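Local coordinates for precorrin-3 methylase (Rhodobacter capsulatus, PDB 3NUT), which probably transfers a methyl group from S-adenosyl-L-methionine to a precorrin intermediate during the biosynthesis of adenosylcobalamin (vitamin B12), at residues Ser8-Val13 against Gly110-Ile115; Gly118-Leu123 against Ala167-Arg172; Ala200-Thr205 against Asp224-Val229. All blocks are in the same frame, centred on the assembly; numbering follows the deposited sequence.

Contact 1 (Ser8-Val13 against Gly110-Ile115)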
loop_
_atom_site.group_PDB
_atom_site.type_symbol
_atom_site.label_atom_id
_atom_site.label_comp_id
_atom_site.label_asym_id
_atom_site.label_seq_id
_atom_site.Cartn_x
_atom_site.Cartn_y
_atom_site.Cartn_z
ATOM N N SER A 8 -7.930 31.680 -7.742
ATOM C CA SER A 8 -6.794 30.944 -7.121
ATOM C C SER A 8 -6.999 29.409 -7.160
ATOM O O SER A 8 -7.844 28.865 -6.429
ATOM C CB SER A 8 -6.537 31.440 -5.695
ATOM O OG SER A 8 -5.198 31.108 -5.329
ATOM N N GLY A 9 -6.231 28.738 -8.033
ATOM C CA GLY A 9 -6.430 27.321 -8.323
ATOM C C GLY A 9 -5.507 26.339 -7.628
ATOM O O GLY A 9 -4.707 26.703 -6.770
ATOM N N TRP A 10 -5.624 25.069 -7.999
ATOM C CA TRP A 10 -4.719 24.075 -7.483
ATOM C C TRP A 10 -4.607 22.849 -8.373
ATOM O O TRP A 10 -5.271 22.744 -9.383
ATOM C CB TRP A 10 -5.139 23.667 -6.080
ATOM C CG TRP A 10 -6.620 23.491 -5.818
ATOM C CD1 TRP A 10 -7.409 24.294 -5.045
ATOM C CD2 TRP A 10 -7.460 22.414 -6.258
ATOM N NE1 TRP A 10 -8.686 23.794 -4.980
ATOM C CE2 TRP A 10 -8.748 22.633 -5.701
ATOM C CE3 TRP A 10 -7.251 21.280 -7.056
ATOM C CZ2 TRP A 10 -9.844 21.762 -5.933
ATOM C CZ3 TRP A 10 -8.334 20.417 -7.296
ATOM C CH2 TRP A 10 -9.624 20.675 -6.741
ATOM N N VAL A 11 -3.759 21.911 -7.980
ATOM C CA VAL A 11 -3.614 20.669 -8.720
ATOM C C VAL A 11 -3.737 19.587 -7.662
ATOM O O VAL A 11 -2.988 19.565 -6.685
ATOM C CB VAL A 11 -2.218 20.558 -9.422
ATOM C CG1 VAL A 11 -2.015 19.206 -10.061
ATOM C CG2 VAL A 11 -2.005 21.675 -10.454
ATOM N N THR A 12 -4.677 18.686 -7.855
ATOM C CA THR A 12 -4.781 17.557 -6.977
ATOM C C THR A 12 -4.423 16.340 -7.813
ATOM O O THR A 12 -4.897 16.179 -8.939
ATOM C CB THR A 12 -6.229 17.432 -6.424
ATOM O OG1 THR A 12 -6.483 18.498 -5.500
ATOM C CG2 THR A 12 -6.430 16.073 -5.699
ATOM N N VAL A 13 -3.581 15.472 -7.288
ATOM C CA VAL A 13 -3.373 14.196 -7.936
ATOM C C VAL A 13 -4.153 13.190 -7.101
ATOM O O VAL A 13 -3.903 13.071 -5.918
ATOM C CB VAL A 13 -1.883 13.845 -8.028
ATOM C CG1 VAL A 13 -1.693 12.566 -8.858
ATOM C CG2 VAL A 13 -1.155 14.978 -8.679
ATOM N N GLY A 110 5.289 27.354 -5.502
ATOM C CA GLY A 110 4.186 27.961 -4.770
ATOM C C GLY A 110 2.793 27.479 -5.164
ATOM O O GLY A 110 1.860 27.657 -4.390
ATOM N N THR A 111 2.635 26.864 -6.339
ATOM C CA THR A 111 1.345 26.272 -6.701
ATOM C C THR A 111 0.798 25.434 -5.540
ATOM O O THR A 111 1.545 24.692 -4.917
ATOM C CB THR A 111 1.422 25.366 -7.995
ATOM O OG1 THR A 111 2.032 26.072 -9.098
ATOM C CG2 THR A 111 0.017 24.883 -8.421
ATOM N N GLU A 112 -0.498 25.542 -5.248
ATOM C CA GLU A 112 -1.092 24.654 -4.249
ATOM C C GLU A 112 -1.261 23.231 -4.802
ATOM O O GLU A 112 -1.817 23.042 -5.876
ATOM C CB GLU A 112 -2.448 25.173 -3.769
ATOM C CG GLU A 112 -2.880 24.454 -2.521
ATOM C CD GLU A 112 -4.273 24.800 -2.062
ATOM O OE1 GLU A 112 -4.724 25.943 -2.330
ATOM O OE2 GLU A 112 -4.905 23.917 -1.421
ATOM N N ILE A 113 -0.785 22.238 -4.067
ATOM C CA ILE A 113 -0.763 20.882 -4.550
ATOM C C ILE A 113 -1.268 19.977 -3.449
ATOM O O ILE A 113 -0.898 20.155 -2.315
ATOM C CB ILE A 113 0.652 20.422 -4.985
ATOM C CG1 ILE A 113 0.936 20.898 -6.411
ATOM C CG2 ILE A 113 0.728 18.900 -4.982
ATOM C CD1 ILE A 113 2.445 21.176 -6.729
ATOM N N ARG A 114 -2.134 19.030 -3.807
ATOM C CA ARG A 114 -2.707 18.070 -2.873
ATOM C C ARG A 114 -2.597 16.696 -3.513
ATOM O O ARG A 114 -2.946 16.534 -4.687
ATOM C CB ARG A 114 -4.181 18.395 -2.665
ATOM C CG ARG A 114 -4.467 19.767 -2.028
ATOM C CD ARG A 114 -5.860 20.259 -2.411
ATOM N NE ARG A 114 -6.199 21.525 -1.758
ATOM C CZ ARG A 114 -7.396 22.111 -1.773
ATOM N NH1 ARG A 114 -8.417 21.565 -2.408
ATOM N NH2 ARG A 114 -7.569 23.265 -1.133
ATOM N N ILE A 115 -2.112 15.714 -2.756
ATOM C CA ILE A 115 -1.961 14.344 -3.227
ATOM C C ILE A 115 -2.906 13.467 -2.395
ATOM O O ILE A 115 -2.766 13.390 -1.172
ATOM C CB ILE A 115 -0.498 13.851 -3.045
ATOM C CG1 ILE A 115 0.496 14.862 -3.657
ATOM C CG2 ILE A 115 -0.292 12.392 -3.660
ATOM C CD1 ILE A 115 0.512 14.868 -5.214
HETATM O O HOH W 1 -2.019 27.369 -6.639
HETATM O O HOH W 2 -8.522 18.901 -3.723
#
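Strands 10-13 and 113-115 run side by side in the same direction, V11, T12 and V13 facing I113, R114 and I115. Their backbone hydrogen bonds alternate as parallel pairing requires: V11 bonds E112 through its N-H and R114 through its carbonyl, and R114 in turn offers its carbonyl to V13. V11 N donates to E112 O at 3.1 Å, R114 N to V11 O at 3.0 Å, and V13 N to R114 O at 2.9 Å. Toward the N-terminal end direct pairing gives way to water 1, which donates to G9 O and accepts from E112 N.

Charge and aromaticity meet on the face that carries W10, T12 and R114. The R114 chain is extended from CG to NE and lays its guanidinium over the five-membered ring of W10, CZ standing 4.0 Å from that ring's centroid with the planes 29° apart. R114 NH1 sits 3.4 Å from W10 NE1, but both are donors, so no hydrogen bond joins them and the cation-pi stack carries the contact. E112, its chain extended beyond CG, brings OE2 to the guanidinium in a salt bridge, 2.7 Å from R114 NE, although the hydrogen bonds from NE and NH2 are weak in angle. Water 2, in the guanidinium plane, accepts from NH1 and also joins T12 OG1. Ring, carboxylate and water together fix the rotation of the group.

Apolar contacts occupy the other face. V13 and I115 lie alongside each other, V13 CB 3.8 Å from I115 CD1, while helix 94-104 packs against this face through L98 and F99. I113 and I115 also meet W242 and A127 of the second subunit. The arrangement belongs to an open parallel alpha/beta sheet, in which strand 10-15 lies between its neighbours 80-85 and 113-116.

Contact 2 (Gly118-Leu123 against Ala167-Arg172). With SAH (S-adenosyl-L-homocysteine), chain E.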
loop_
_atom_site.group_PDB
_atom_site.type_symbol
_atom_site.label_atom_id
_atom_site.label_comp_id
_atom_site.label_asym_id
_atom_site.label_seq_id
_atom_site.Cartn_x
_atom_site.Cartn_y
_atom_site.Cartn_z
ATOM N N GLY A 118 -5.129 6.338 -2.661
ATOM C CA GLY A 118 -6.198 5.346 -3.015
ATOM C C GLY A 118 -5.760 3.904 -2.735
ATOM O O GLY A 118 -4.605 3.648 -2.315
ATOM N N ILE A 119 -6.679 2.955 -2.908
ATOM C CA ILE A 119 -6.356 1.532 -2.723
ATOM C C ILE A 119 -5.409 1.115 -3.834
ATOM O O ILE A 119 -5.759 1.257 -5.002
ATOM C CB ILE A 119 -7.660 0.659 -2.794
ATOM C CG1 ILE A 119 -8.685 1.053 -1.703
ATOM C CG2 ILE A 119 -7.348 -0.835 -2.744
ATOM C CD1 ILE A 119 -8.183 1.003 -0.214
ATOM N N THR A 120 -4.204 0.633 -3.516
ATOM C CA THR A 120 -3.337 0.155 -4.590
ATOM C C THR A 120 -3.680 -1.281 -4.930
ATOM O O THR A 120 -3.974 -2.083 -4.028
ATOM C CB THR A 120 -1.855 0.105 -4.246
ATOM O OG1 THR A 120 -1.686 -0.532 -2.970
ATOM C CG2 THR A 120 -1.249 1.451 -4.225
ATOM N N ALA A 121 -3.556 -1.604 -6.225
ATOM C CA ALA A 121 -3.738 -2.940 -6.759
ATOM C C ALA A 121 -3.128 -4.082 -5.949
ATOM O O ALA A 121 -3.776 -5.115 -5.757
ATOM C CB ALA A 121 -3.263 -2.987 -8.221
ATOM N N MET A 122 -1.909 -3.928 -5.461
ATOM C CA MET A 122 -1.282 -5.020 -4.701
ATOM C C MET A 122 -2.098 -5.432 -3.465
ATOM O O MET A 122 -2.359 -6.621 -3.235
ATOM C CB MET A 122 0.170 -4.697 -4.315
ATOM C CG MET A 122 0.374 -3.560 -3.303
ATOM S SD MET A 122 2.145 -3.242 -3.010
ATOM C CE MET A 122 2.631 -4.813 -2.318
ATOM N N LEU A 123 -2.513 -4.425 -2.702
ATOM C CA LEU A 123 -3.245 -4.623 -1.463
ATOM C C LEU A 123 -4.676 -5.007 -1.757
ATOM O O LEU A 123 -5.284 -5.699 -0.966
ATOM C CB LEU A 123 -3.183 -3.361 -0.582
ATOM C CG LEU A 123 -1.824 -2.990 0.055
ATOM C CD1 LEU A 123 -2.015 -1.873 1.052
ATOM C CD2 LEU A 123 -1.165 -4.165 0.753
ATOM N N ALA A 167 5.505 -7.757 -4.662
ATOM C CA ALA A 167 4.475 -7.507 -5.632
ATOM C C ALA A 167 5.035 -6.839 -6.879
ATOM O O ALA A 167 5.801 -5.873 -6.801
ATOM C CB ALA A 167 3.365 -6.669 -5.026
ATOM N N PHE A 168 4.624 -7.350 -8.033
ATOM C CA PHE A 168 5.078 -6.841 -9.331
ATOM C C PHE A 168 4.018 -6.017 -10.042
ATOM O O PHE A 168 2.944 -6.515 -10.335
ATOM C CB PHE A 168 5.535 -8.000 -10.241
ATOM C CG PHE A 168 6.678 -8.807 -9.668
ATOM C CD1 PHE A 168 7.727 -8.170 -8.989
ATOM C CD2 PHE A 168 6.707 -10.196 -9.806
ATOM C CE1 PHE A 168 8.782 -8.903 -8.457
ATOM C CE2 PHE A 168 7.775 -10.950 -9.280
ATOM C CZ PHE A 168 8.804 -10.303 -8.599
ATOM N N TYR A 169 4.339 -4.751 -10.302
ATOM C CA TYR A 169 3.486 -3.880 -11.093
ATOM C C TYR A 169 4.008 -3.855 -12.532
ATOM O O TYR A 169 5.222 -3.768 -12.769
ATOM C CB TYR A 169 3.442 -2.464 -10.494
ATOM C CG TYR A 169 2.579 -2.292 -9.234
ATOM C CD1 TYR A 169 1.403 -1.545 -9.264
ATOM C CD2 TYR A 169 2.952 -2.869 -8.017
ATOM C CE1 TYR A 169 0.611 -1.383 -8.113
ATOM C CE2 TYR A 169 2.177 -2.721 -6.874
ATOM C CZ TYR A 169 1.005 -1.968 -6.912
ATOM O OH TYR A 169 0.230 -1.828 -5.753
ATOM N N ASN A 170 3.089 -3.942 -13.490
ATOM C CA ASN A 170 3.440 -3.875 -14.910
ATOM C C ASN A 170 4.308 -5.066 -15.290
ATOM O O ASN A 170 5.469 -4.898 -15.637
ATOM C CB ASN A 170 4.176 -2.563 -15.206
ATOM C CG ASN A 170 3.376 -1.360 -14.819
ATOM O OD1 ASN A 170 2.290 -1.159 -15.316
ATOM N ND2 ASN A 170 3.906 -0.557 -13.919
ATOM N N PRO A 171 3.751 -6.284 -15.211
ATOM C CA PRO A 171 4.628 -7.437 -15.378
ATOM C C PRO A 171 5.028 -7.648 -16.850
ATOM O O PRO A 171 6.212 -7.868 -17.133
ATOM C CB PRO A 171 3.792 -8.608 -14.825
ATOM C CG PRO A 171 2.441 -8.032 -14.433
ATOM C CD PRO A 171 2.337 -6.687 -15.099
ATOM N N ARG A 172 4.066 -7.529 -17.766
ATOM C CA ARG A 172 4.326 -7.712 -19.194
ATOM C C ARG A 172 4.567 -6.407 -19.952
ATOM O O ARG A 172 3.619 -5.747 -20.370
ATOM C CB ARG A 172 3.186 -8.480 -19.873
ATOM C CG ARG A 172 2.786 -9.795 -19.217
ATOM C CD ARG A 172 3.916 -10.836 -19.111
ATOM N NE ARG A 172 4.675 -11.062 -20.343
ATOM C CZ ARG A 172 4.187 -11.582 -21.471
ATOM N NH1 ARG A 172 2.902 -11.917 -21.583
ATOM N NH2 ARG A 172 4.997 -11.743 -22.511
HETATM N N SAH E . -0.924 3.693 -9.187
HETATM C CA SAH E . -1.262 2.278 -9.532
HETATM C CB SAH E . -0.077 1.584 -10.223
HETATM C CG SAH E . 0.085 2.059 -11.667
HETATM S SD SAH E . 1.015 0.933 -12.680
HETATM C C SAH E . -1.566 1.621 -8.236
HETATM O O SAH E . -1.264 2.281 -7.251
HETATM O OXT SAH E . -2.083 0.494 -8.104
HETATM C "C5'" SAH E . -0.269 -0.058 -13.412
HETATM C "C4'" SAH E . -0.110 -1.545 -13.036
HETATM O "O4'" SAH E . -0.728 -1.777 -11.764
HETATM C "C3'" SAH E . -0.753 -2.569 -13.983
HETATM O "O3'" SAH E . 0.119 -3.047 -15.018
HETATM C "C2'" SAH E . -1.087 -3.725 -13.064
HETATM O "O2'" SAH E . 0.070 -4.541 -12.784
HETATM C "C1'" SAH E . -1.447 -3.019 -11.772
HETATM N N9 SAH E . -2.909 -2.806 -11.651
HETATM C C8 SAH E . -3.566 -1.629 -11.676
HETATM N N7 SAH E . -4.909 -1.836 -11.516
HETATM C C5 SAH E . -5.128 -3.168 -11.382
HETATM C C6 SAH E . -6.294 -4.081 -11.173
HETATM N N6 SAH E . -7.566 -3.617 -11.074
HETATM N N1 SAH E . -6.066 -5.416 -11.093
HETATM C C2 SAH E . -4.816 -5.917 -11.191
HETATM N N3 SAH E . -3.720 -5.145 -11.381
HETATM C C4 SAH E . -3.805 -3.794 -11.484
#
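The Y169 ring works at its rim: SAH OXT and M122 SD both lie in the ring plane at its edge. M122 SD is 5.2 Å from the Y169 ring centroid, a Met-aromatic contact made at the edge. The rings of Y169 and F92 also pack edge-to-face. The second flat group is the adenine of SAH, which takes the methyl of A121 over one face, A121 CB being 3.4 Å from SAH C4. Here the start of helix 121-129 meets the C-terminal end of strand 165-169, and together they wall part of the SAH pocket.

The helix begins after T120, an N-cap residue whose side chain makes no capping bond. Two N-H groups of the first turn find acceptors beyond the helix. A121 N donates to SAH OXT at 3.2 Å and 159°, and M122 N donates to Y169 OH at 3.0 Å and 157°. The N-terminal end of a helix would be expected to favour the negative carboxylate, and the tyrosine hydroxyl extends the same pattern to a protein group. Y169 also touches the ligand directly, with Y169 CE1 3.3 Å from SAH OXT.

The hydroxyl is closely surrounded. T120 CB and M122 CG both press on the Y169 oxygen, M122 CG at 3.0 Å from Y169 OH. M122 has CG in the crowded position between backbone N and carbonyl carbon and bends again at chi3, so its chain passes the ring edge and ends at strand residue A167. There M122 CE meets A167 CB at 3.4 Å, tighter than usual for two carbons.

Just after the strand, N170 serves the ribose. Its ND2 is held by N141 OD1, and its OD1 is turned to the sugar. The backbone completes the grip: N170 N donates to SAH O2' at 3.2 Å in an almost straight bond of 173°.

Contact 3 (Ala200-Thr205 against Asp224-Val229); sequences ARAVTT and DMRTVV. With SAH (S-adenosyl-L-homocysteine), chain E.
The compact part of this contact is the backbone pairing of two antiparallel strand ends. A200 and V228 form a hydrogen-bonded pair: A200 N reaches V228 O at 3.1 Å, and V228 N returns to A200 O at 3.0 Å. The shortest of the three cross-strand bonds, A202 N to R226 O at 2.7 Å, runs nearly along the C=O axis. A202 also opens a type II turn that runs to T205, where A202 O accepts from both T205 N and T205 OG1.

The charged side is looser. R201, extended from CG to NE, brings NH1 only to 3.6 Å from D224 OD1; the salt bridge is long, and guanidinium and carboxylate planes stand 84° apart. OD1 is better used within its own turn, a type I turn from D224 to T227. Its anti lone pair accepts from R226 N, making an Asx turn, while T227 OG1 donates to it from above the carboxylate plane. R226 bends at chi2 and folds back, so that A202 lies over one face of its guanidinium and NH2 meets T205 CG2 tip to tip.

SAH lies along the compact part. V203 N donates to SAH N1 at 2.9 Å, and SAH N6 donates to V203 O at 3.0 Å. The ribose hydroxyl SAH O2' gives a very short bond, 2.5 Å, to T227 O. Adenine is thus read by one residue's backbone N-H and carbonyl, a donor-acceptor pair complementary to N1 and N6, so recognition of this edge probably depends on main-chain geometry, held by the turn and the strand pairing.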
loop_
_atom_site.group_PDB
_atom_site.type_symbol
_atom_site.label_atom_id
_atom_site.label_comp_id
_atom_site.label_asym_id
_atom_site.label_seq_id
_atom_site.Cartn_x
_atom_site.Cartn_y
_atom_site.Cartn_z
ATOM N N ALA A 200 -2.856 -12.264 -10.125
ATOM C CA ALA A 200 -4.166 -11.703 -9.814
ATOM C C ALA A 200 -4.564 -10.700 -10.883
ATOM O O ALA A 200 -3.936 -9.655 -11.073
ATOM C CB ALA A 200 -4.203 -11.104 -8.414
ATOM N N ARG A 201 -5.613 -11.074 -11.591
ATOM C CA ARG A 201 -5.973 -10.429 -12.818
ATOM C C ARG A 201 -7.245 -9.634 -12.625
ATOM O O ARG A 201 -8.248 -10.164 -12.135
ATOM C CB ARG A 201 -6.142 -11.508 -13.914
ATOM C CG ARG A 201 -6.747 -11.001 -15.208
ATOM C CD ARG A 201 -7.108 -12.143 -16.180
ATOM N NE ARG A 201 -8.262 -11.781 -17.018
ATOM C CZ ARG A 201 -8.227 -10.868 -17.990
ATOM N NH1 ARG A 201 -7.099 -10.199 -18.257
ATOM N NH2 ARG A 201 -9.323 -10.624 -18.696
ATOM N N ALA A 202 -7.192 -8.368 -13.013
ATOM C CA ALA A 202 -8.386 -7.512 -13.083
ATOM C C ALA A 202 -9.090 -7.461 -11.742
ATOM O O ALA A 202 -10.313 -7.631 -11.647
ATOM C CB ALA A 202 -9.369 -7.986 -14.195
ATOM N N VAL A 203 -8.295 -7.220 -10.709
ATOM C CA VAL A 203 -8.776 -7.310 -9.338
ATOM C C VAL A 203 -9.834 -6.235 -9.063
ATOM O O VAL A 203 -9.644 -5.075 -9.406
ATOM C CB VAL A 203 -7.604 -7.243 -8.356
ATOM C CG1 VAL A 203 -8.105 -7.207 -6.937
ATOM C CG2 VAL A 203 -6.731 -8.451 -8.555
ATOM N N THR A 204 -10.950 -6.681 -8.485
ATOM C CA THR A 204 -12.147 -5.884 -8.133
ATOM C C THR A 204 -13.064 -5.603 -9.315
ATOM O O THR A 204 -14.025 -4.842 -9.190
ATOM C CB THR A 204 -11.852 -4.525 -7.405
ATOM O OG1 THR A 204 -11.483 -3.538 -8.367
ATOM C CG2 THR A 204 -10.778 -4.663 -6.341
ATOM N N THR A 205 -12.751 -6.178 -10.470
ATOM C CA THR A 205 -13.601 -5.996 -11.644
ATOM C C THR A 205 -14.370 -7.299 -11.814
ATOM O O THR A 205 -14.091 -8.285 -11.102
ATOM C CB THR A 205 -12.828 -5.718 -12.940
ATOM O OG1 THR A 205 -12.385 -6.968 -13.482
ATOM C CG2 THR A 205 -11.645 -4.774 -12.723
ATOM N N ASP A 224 -0.607 -10.711 -17.607
ATOM C CA ASP A 224 -0.745 -9.673 -18.654
ATOM C C ASP A 224 -0.702 -8.296 -18.002
ATOM O O ASP A 224 -0.328 -8.188 -16.838
ATOM C CB ASP A 224 -1.996 -9.845 -19.524
ATOM C CG ASP A 224 -3.224 -10.256 -18.734
ATOM O OD1 ASP A 224 -3.624 -9.529 -17.796
ATOM O OD2 ASP A 224 -3.803 -11.311 -19.067
ATOM N N MET A 225 -1.064 -7.249 -18.738
ATOM C CA MET A 225 -1.041 -5.882 -18.176
ATOM C C MET A 225 -2.197 -5.574 -17.231
ATOM O O MET A 225 -2.217 -4.539 -16.592
ATOM C CB MET A 225 -0.912 -4.813 -19.275
ATOM C CG MET A 225 0.547 -4.611 -19.710
ATOM S SD MET A 225 1.694 -4.681 -18.282
ATOM C CE MET A 225 1.722 -2.930 -17.847
ATOM N N ARG A 226 -3.134 -6.511 -17.138
ATOM C CA ARG A 226 -4.296 -6.439 -16.259
ATOM C C ARG A 226 -4.006 -7.176 -14.933
ATOM O O ARG A 226 -4.926 -7.555 -14.188
ATOM C CB ARG A 226 -5.475 -7.100 -16.999
ATOM C CG ARG A 226 -6.872 -6.634 -16.623
ATOM C CD ARG A 226 -7.311 -5.309 -17.280
ATOM N NE ARG A 226 -8.448 -4.746 -16.538
ATOM C CZ ARG A 226 -8.361 -3.949 -15.463
ATOM N NH1 ARG A 226 -7.181 -3.553 -14.977
ATOM N NH2 ARG A 226 -9.480 -3.532 -14.877
ATOM N N THR A 227 -2.721 -7.382 -14.640
ATOM C CA THR A 227 -2.307 -8.356 -13.623
ATOM C C THR A 227 -1.244 -7.776 -12.710
ATOM O O THR A 227 -0.385 -7.010 -13.142
ATOM C CB THR A 227 -1.788 -9.655 -14.307
ATOM O OG1 THR A 227 -2.822 -10.157 -15.151
ATOM C CG2 THR A 227 -1.393 -10.754 -13.316
ATOM N N VAL A 228 -1.342 -8.128 -11.434
ATOM C CA VAL A 228 -0.314 -7.824 -10.477
ATOM C C VAL A 228 0.120 -9.178 -9.897
ATOM O O VAL A 228 -0.714 -10.050 -9.618
ATOM C CB VAL A 228 -0.795 -6.785 -9.402
ATOM C CG1 VAL A 228 -1.931 -7.328 -8.544
ATOM C CG2 VAL A 228 0.360 -6.338 -8.512
ATOM N N VAL A 229 1.419 -9.358 -9.740
ATOM C CA VAL A 229 1.961 -10.663 -9.386
ATOM C C VAL A 229 2.531 -10.605 -7.972
ATOM O O VAL A 229 3.420 -9.790 -7.666
ATOM C CB VAL A 229 3.041 -11.133 -10.416
ATOM C CG1 VAL A 229 3.637 -12.502 -10.024
ATOM C CG2 VAL A 229 2.477 -11.150 -11.843
HETATM N N SAH E . -0.924 3.693 -9.187
HETATM C CA SAH E . -1.262 2.278 -9.532
HETATM C CB SAH E . -0.077 1.584 -10.223
HETATM C CG SAH E . 0.085 2.059 -11.667
HETATM S SD SAH E . 1.015 0.933 -12.680
HETATM C C SAH E . -1.566 1.621 -8.236
HETATM O O SAH E . -1.264 2.281 -7.251
HETATM O OXT SAH E . -2.083 0.494 -8.104
HETATM C "C5'" SAH E . -0.269 -0.058 -13.412
HETATM C "C4'" SAH E . -0.110 -1.545 -13.036
HETATM O "O4'" SAH E . -0.728 -1.777 -11.764
HETATM C "C3'" SAH E . -0.753 -2.569 -13.983
HETATM O "O3'" SAH E . 0.119 -3.047 -15.018
HETATM C "C2'" SAH E . -1.087 -3.725 -13.064
HETATM O "O2'" SAH E . 0.070 -4.541 -12.784
HETATM C "C1'" SAH E . -1.447 -3.019 -11.772
HETATM N N9 SAH E . -2.909 -2.806 -11.651
HETATM C C8 SAH E . -3.566 -1.629 -11.676
HETATM N N7 SAH E . -4.909 -1.836 -11.516
HETATM C C5 SAH E . -5.128 -3.168 -11.382
HETATM C C6 SAH E . -6.294 -4.081 -11.173
HETATM N N6 SAH E . -7.566 -3.617 -11.074
HETATM N N1 SAH E . -6.066 -5.416 -11.093
HETATM C C2 SAH E . -4.816 -5.917 -11.191
HETATM N N3 SAH E . -3.720 -5.145 -11.381
HETATM C C4 SAH E . -3.805 -3.794 -11.484
#

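Contacts 2 and 3 share one pocket, whereas contact 1 lies in a different sheet. The centres of contacts 2 and 3 are about 8 Å apart; strands 165-169 and 227-231 are neighbours, with a probable hydrogen bond from F168 N to V229 O. Contact 2 hydrogen-bonds the carboxylate and ribose of SAH and lays A121 over the adenine; contact 3 hydrogen-bonds adenine and ribose, so the ribose hydroxyls lie between them. Contact 1 is about 26 Å from contact 2 and 31 Å from contact 3, centre to centre, yet strand 113-116 is followed, after a short loop, by helix 121-129. The V13 side chain of contact 1 comes within about 9 Å of SAH. Contacts 1 and 2 also touch the second subunit.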